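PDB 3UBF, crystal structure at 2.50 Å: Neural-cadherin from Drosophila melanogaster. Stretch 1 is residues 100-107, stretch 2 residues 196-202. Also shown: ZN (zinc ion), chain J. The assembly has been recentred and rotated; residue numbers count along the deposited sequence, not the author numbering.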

ATOM      1  N   ASN A 100      -5.009   2.506 -12.914  1.00 59.69           N
ATOM      2  CA  ASN A 100      -5.105   1.972 -11.566  1.00 57.69           C
ATOM      3  C   ASN A 100      -3.891   1.073 -11.259  1.00 55.82           C
ATOM      4  O   ASN A 100      -3.637   0.696 -10.102  1.00 53.58           O
ATOM      5  CB  ASN A 100      -6.390   1.139 -11.424  1.00 58.23           C
ATOM      6  CG  ASN A 100      -7.619   1.770 -12.120  1.00 61.91           C
ATOM      7  OD1 ASN A 100      -7.510   2.470 -13.142  1.00 65.43           O
ATOM      8  ND2 ASN A 100      -8.800   1.496 -11.569  1.00 62.28           N
ATOM      9  N   ASP A 101      -3.142   0.746 -12.311  1.00 55.98           N
ATOM     10  CA  ASP A 101      -2.079  -0.253 -12.266  1.00 54.43           C
ATOM     11  C   ASP A 101      -0.810   0.294 -11.598  1.00 52.60           C
ATOM     12  O   ASP A 101       0.143   0.673 -12.279  1.00 54.08           O
ATOM     13  CB  ASP A 101      -1.779  -0.728 -13.701  1.00 56.36           C
ATOM     14  CG  ASP A 101      -1.022  -2.056 -13.751  1.00 56.60           C
ATOM     15  OD1 ASP A 101      -0.575  -2.543 -12.692  1.00 55.38           O
ATOM     16  OD2 ASP A 101      -0.870  -2.618 -14.865  1.00 59.66           O
ATOM     17  N   GLU A 102      -0.820   0.346 -10.270  1.00 49.77           N
ATOM     18  CA  GLU A 102       0.330   0.751  -9.461  1.00 47.67           C
ATOM     19  C   GLU A 102       0.663  -0.397  -8.486  1.00 45.28           C
ATOM     20  O   GLU A 102      -0.241  -1.156  -8.088  1.00 44.52           O
ATOM     21  CB  GLU A 102       0.021   2.043  -8.700  1.00 48.16           C
ATOM     22  CG  GLU A 102       0.161   3.339  -9.515  1.00 51.62           C
ATOM     23  CD  GLU A 102      -0.788   4.452  -9.051  1.00 55.18           C
ATOM     24  OE1 GLU A 102      -1.814   4.107  -8.415  1.00 55.99           O
ATOM     25  OE2 GLU A 102      -0.528   5.660  -9.340  1.00 55.55           O
ATOM     26  N   PRO A 103       1.953  -0.540  -8.099  1.00 43.39           N
ATOM     27  CA  PRO A 103       2.384  -1.767  -7.423  1.00 41.07           C
ATOM     28  C   PRO A 103       1.722  -1.958  -6.074  1.00 39.25           C
ATOM     29  O   PRO A 103       1.421  -0.968  -5.404  1.00 39.58           O
ATOM     30  CB  PRO A 103       3.893  -1.560  -7.229  1.00 40.53           C
ATOM     31  CG  PRO A 103       4.265  -0.484  -8.203  1.00 42.79           C
ATOM     32  CD  PRO A 103       3.069   0.411  -8.239  1.00 43.82           C
ATOM     33  N   PRO A 104       1.509  -3.229  -5.664  1.00 37.55           N
ATOM     34  CA  PRO A 104       1.037  -3.488  -4.312  1.00 35.99           C
ATOM     35  C   PRO A 104       2.040  -3.019  -3.268  1.00 35.13           C
ATOM     36  O   PRO A 104       3.232  -2.847  -3.554  1.00 34.74           O
ATOM     37  CB  PRO A 104       0.896  -5.013  -4.265  1.00 35.44           C
ATOM     38  CG  PRO A 104       1.785  -5.515  -5.327  1.00 35.82           C
ATOM     39  CD  PRO A 104       1.781  -4.476  -6.401  1.00 37.27           C
ATOM     40  N   TYR A 105       1.537  -2.788  -2.065  1.00 34.72           N
ATOM     41  CA  TYR A 105       2.377  -2.432  -0.940  1.00 33.97           C
ATOM     42  C   TYR A 105       1.832  -3.167   0.260  1.00 33.00           C
ATOM     43  O   TYR A 105       0.632  -3.428   0.340  1.00 33.07           O
ATOM     44  CB  TYR A 105       2.371  -0.920  -0.711  1.00 34.69           C
ATOM     45  CG  TYR A 105       0.995  -0.325  -0.704  1.00 35.66           C
ATOM     46  CD1 TYR A 105       0.313  -0.104   0.489  1.00 34.07           C
ATOM     47  CD2 TYR A 105       0.368   0.010  -1.893  1.00 38.26           C
ATOM     48  CE1 TYR A 105      -0.948   0.428   0.499  1.00 36.47           C
ATOM     49  CE2 TYR A 105      -0.910   0.536  -1.898  1.00 40.51           C
ATOM     50  CZ  TYR A 105      -1.560   0.743  -0.703  1.00 40.44           C
ATOM     51  OH  TYR A 105      -2.826   1.279  -0.738  1.00 44.79           O
ATOM     52  N   PHE A 106       2.718  -3.530   1.177  1.00 32.17           N
ATOM     53  CA  PHE A 106       2.297  -4.156   2.421  1.00 31.40           C
ATOM     54  C   PHE A 106       1.554  -3.157   3.290  1.00 31.99           C
ATOM     55  O   PHE A 106       1.989  -2.004   3.438  1.00 32.45           O
ATOM     56  CB  PHE A 106       3.496  -4.733   3.151  1.00 30.15           C
ATOM     57  CG  PHE A 106       4.057  -5.970   2.492  1.00 30.88           C
ATOM     58  CD1 PHE A 106       5.281  -5.925   1.830  1.00 30.57           C
ATOM     59  CD2 PHE A 106       3.344  -7.174   2.515  1.00 29.30           C
ATOM     60  CE1 PHE A 106       5.793  -7.049   1.227  1.00 30.87           C
ATOM     61  CE2 PHE A 106       3.841  -8.310   1.901  1.00 29.29           C
ATOM     62  CZ  PHE A 106       5.066  -8.255   1.254  1.00 30.67           C
ATOM     63  N   ILE A 107       0.411  -3.597   3.810  1.00 32.13           N
ATOM     64  CA  ILE A 107      -0.362  -2.834   4.797  1.00 33.36           C
ATOM     65  C   ILE A 107      -0.184  -3.332   6.233  1.00 32.98           C
ATOM     66  O   ILE A 107      -0.712  -2.729   7.166  1.00 34.24           O
ATOM     67  CB  ILE A 107      -1.876  -2.703   4.424  1.00 34.11           C
ATOM     68  CG1 ILE A 107      -2.574  -4.058   4.430  1.00 33.70           C
ATOM     69  CG2 ILE A 107      -2.019  -2.043   3.064  1.00 34.60           C
ATOM     70  CD1 ILE A 107      -4.088  -3.981   4.227  1.00 35.89           C
ATOM     71  N   GLN A 196       4.490  -6.157 -11.342  1.00 47.17           N
ATOM     72  CA  GLN A 196       4.894  -5.326 -10.211  1.00 46.07           C
ATOM     73  C   GLN A 196       4.730  -6.086  -8.912  1.00 44.42           C
ATOM     74  O   GLN A 196       3.951  -7.044  -8.808  1.00 44.37           O
ATOM     75  CB  GLN A 196       4.036  -4.068 -10.090  1.00 46.26           C
ATOM     76  CG  GLN A 196       4.042  -3.120 -11.261  1.00 49.67           C
ATOM     77  CD  GLN A 196       2.645  -2.559 -11.543  1.00 52.32           C
ATOM     78  OE1 GLN A 196       1.711  -2.734 -10.750  1.00 51.99           O
ATOM     79  NE2 GLN A 196       2.497  -1.890 -12.682  1.00 55.19           N
ATOM     80  N   SER A 197       5.432  -5.623  -7.892  1.00 42.85           N
ATOM     81  CA  SER A 197       5.312  -6.243  -6.611  1.00 41.03           C
ATOM     82  C   SER A 197       5.607  -5.284  -5.473  1.00 39.64           C
ATOM     83  O   SER A 197       5.982  -4.143  -5.673  1.00 40.00           O
ATOM     84  CB  SER A 197       6.225  -7.461  -6.552  1.00 41.29           C
ATOM     85  OG  SER A 197       7.554  -7.112  -6.842  1.00 42.87           O
ATOM     86  N   THR A 198       5.396  -5.765  -4.265  1.00 38.01           N
ATOM     87  CA  THR A 198       5.805  -5.056  -3.093  1.00 37.15           C
ATOM     88  C   THR A 198       7.325  -5.012  -3.080  1.00 36.84           C
ATOM     89  O   THR A 198       7.977  -5.686  -3.875  1.00 37.18           O
ATOM     90  CB  THR A 198       5.384  -5.824  -1.845  1.00 36.08           C
ATOM     91  OG1 THR A 198       6.052  -7.087  -1.845  1.00 35.67           O
ATOM     92  CG2 THR A 198       3.868  -6.036  -1.800  1.00 36.68           C
ATOM     93  N   PRO A 199       7.894  -4.210  -2.176  1.00 36.61           N
ATOM     94  CA  PRO A 199       9.285  -4.429  -1.804  1.00 36.67           C
ATOM     95  C   PRO A 199       9.447  -5.801  -1.148  1.00 35.65           C
ATOM     96  O   PRO A 199       8.462  -6.403  -0.691  1.00 35.16           O
ATOM     97  CB  PRO A 199       9.541  -3.340  -0.764  1.00 36.83           C
ATOM     98  CG  PRO A 199       8.525  -2.289  -1.053  1.00 38.10           C
ATOM     99  CD  PRO A 199       7.313  -3.034  -1.502  1.00 36.62           C
ATOM    100  N   GLU A 200      10.680  -6.290  -1.108  1.00 35.49           N
ATOM    101  CA  GLU A 200      11.006  -7.498  -0.374  1.00 34.75           C
ATOM    102  C   GLU A 200      11.224  -7.092   1.063  1.00 34.30           C
ATOM    103  O   GLU A 200      12.291  -6.580   1.411  1.00 35.96           O
ATOM    104  CB  GLU A 200      12.257  -8.148  -0.951  1.00 35.14           C
ATOM    105  CG  GLU A 200      12.115  -8.401  -2.437  1.00 36.91           C
ATOM    106  CD  GLU A 200      13.346  -8.981  -3.062  1.00 40.67           C
ATOM    107  OE1 GLU A 200      14.374  -9.120  -2.368  1.00 40.98           O
ATOM    108  OE2 GLU A 200      13.287  -9.298  -4.275  1.00 44.52           O
ATOM    109  N   GLU A 201      10.197  -7.290   1.881  1.00 32.69           N
ATOM    110  CA  GLU A 201      10.216  -6.888   3.279  1.00 32.43           C
ATOM    111  C   GLU A 201      10.784  -7.957   4.195  1.00 32.01           C
ATOM    112  O   GLU A 201      10.665  -9.159   3.936  1.00 31.84           O
ATOM    113  CB  GLU A 201       8.804  -6.525   3.768  1.00 31.70           C
ATOM    114  CG  GLU A 201       8.390  -5.077   3.509  1.00 33.20           C
ATOM    115  CD  GLU A 201       9.200  -4.045   4.288  1.00 36.27           C
ATOM    116  OE1 GLU A 201      10.019  -4.405   5.170  1.00 38.91           O
ATOM    117  OE2 GLU A 201       9.030  -2.850   4.000  1.00 38.42           O
ATOM    118  N   ARG A 202      11.358  -7.504   5.297  1.00 32.15           N
ATOM    119  CA  ARG A 202      11.935  -8.387   6.288  1.00 31.60           C
ATOM    120  C   ARG A 202      10.955  -8.668   7.413  1.00 31.23           C
ATOM    121  O   ARG A 202      10.507  -7.756   8.105  1.00 31.33           O
ATOM    122  CB  ARG A 202      13.196  -7.762   6.858  1.00 32.14           C
ATOM    123  CG  ARG A 202      13.931  -8.632   7.822  1.00 30.88           C
ATOM    124  CD  ARG A 202      15.135  -7.891   8.260  1.00 31.12           C
ATOM    125  NE  ARG A 202      15.993  -8.641   9.168  1.00 32.34           N
ATOM    126  CZ  ARG A 202      15.846  -8.688  10.489  1.00 31.44           C
ATOM    127  NH1 ARG A 202      14.831  -8.061  11.080  1.00 29.48           N
ATOM    128  NH2 ARG A 202      16.718  -9.378  11.218  1.00 31.45           N
TER
HETATM  129 ZN    ZN J   9      15.211  -9.084  -5.254  1.00 90.89          ZN
HETATM  130  O   HOH W   1      15.301  -7.298  -6.985  1.00 42.88           O

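Two extended segments run side by side in nearly the same direction, their end-to-end vectors only 9° apart, yet no clear hydrogen bond joins them. Their backbones come close, with the CA atoms of P103 and Q196 5.2 Å apart and those of Y105 and T198 4.8 Å apart. P103 and P104 have no amide hydrogen, so neither backbone nitrogen can donate to the neighbouring stretch. Instead, the carbonyl oxygen P104 O receives a CA-H...O contact from T198 CA at 3.4 Å, a weak electrostatic attraction made possible by the slight polarity of the CA-H bond.

The proline rings also supply rigid, nonpolar surface. P103 CB lies 3.8 Å from Q196 CB, and P104 CB lies 4.0 Å from T198 CG2, so that even the aliphatic parts of polar residues find apolar partners.

F106 is the buried aromatic of the contact, its CA-to-CB bond pointing toward the other stretch. The methyl T198 CG2 sits over one face of the ring, 3.9 Å from the centroid of F106 and 17° off the ring normal, a CH-pi arrangement in which weakly positive C-H groups meet the electron-rich face. At the ring edge, near its plane, P199 O approaches F106 CE1 to 3.3 Å, where the outward C-H bonds suit a carbonyl oxygen. E201 adds aliphatic contact, with its CG 3.6 Å from F106 CD1. Threonine suits its place because it carries both a methyl and a hydroxyl: while the methyl covers the ring, T198 OG1 donates a 2.8 Å hydrogen bond to P199 O within its own stretch.

At the other end, the side chain of Q196 reaches the carboxylate of D101 beside the prolines. Beyond the contact, E200 points away from stretch 1, and its OE2 binds the zinc ion ZN at 2.2 Å.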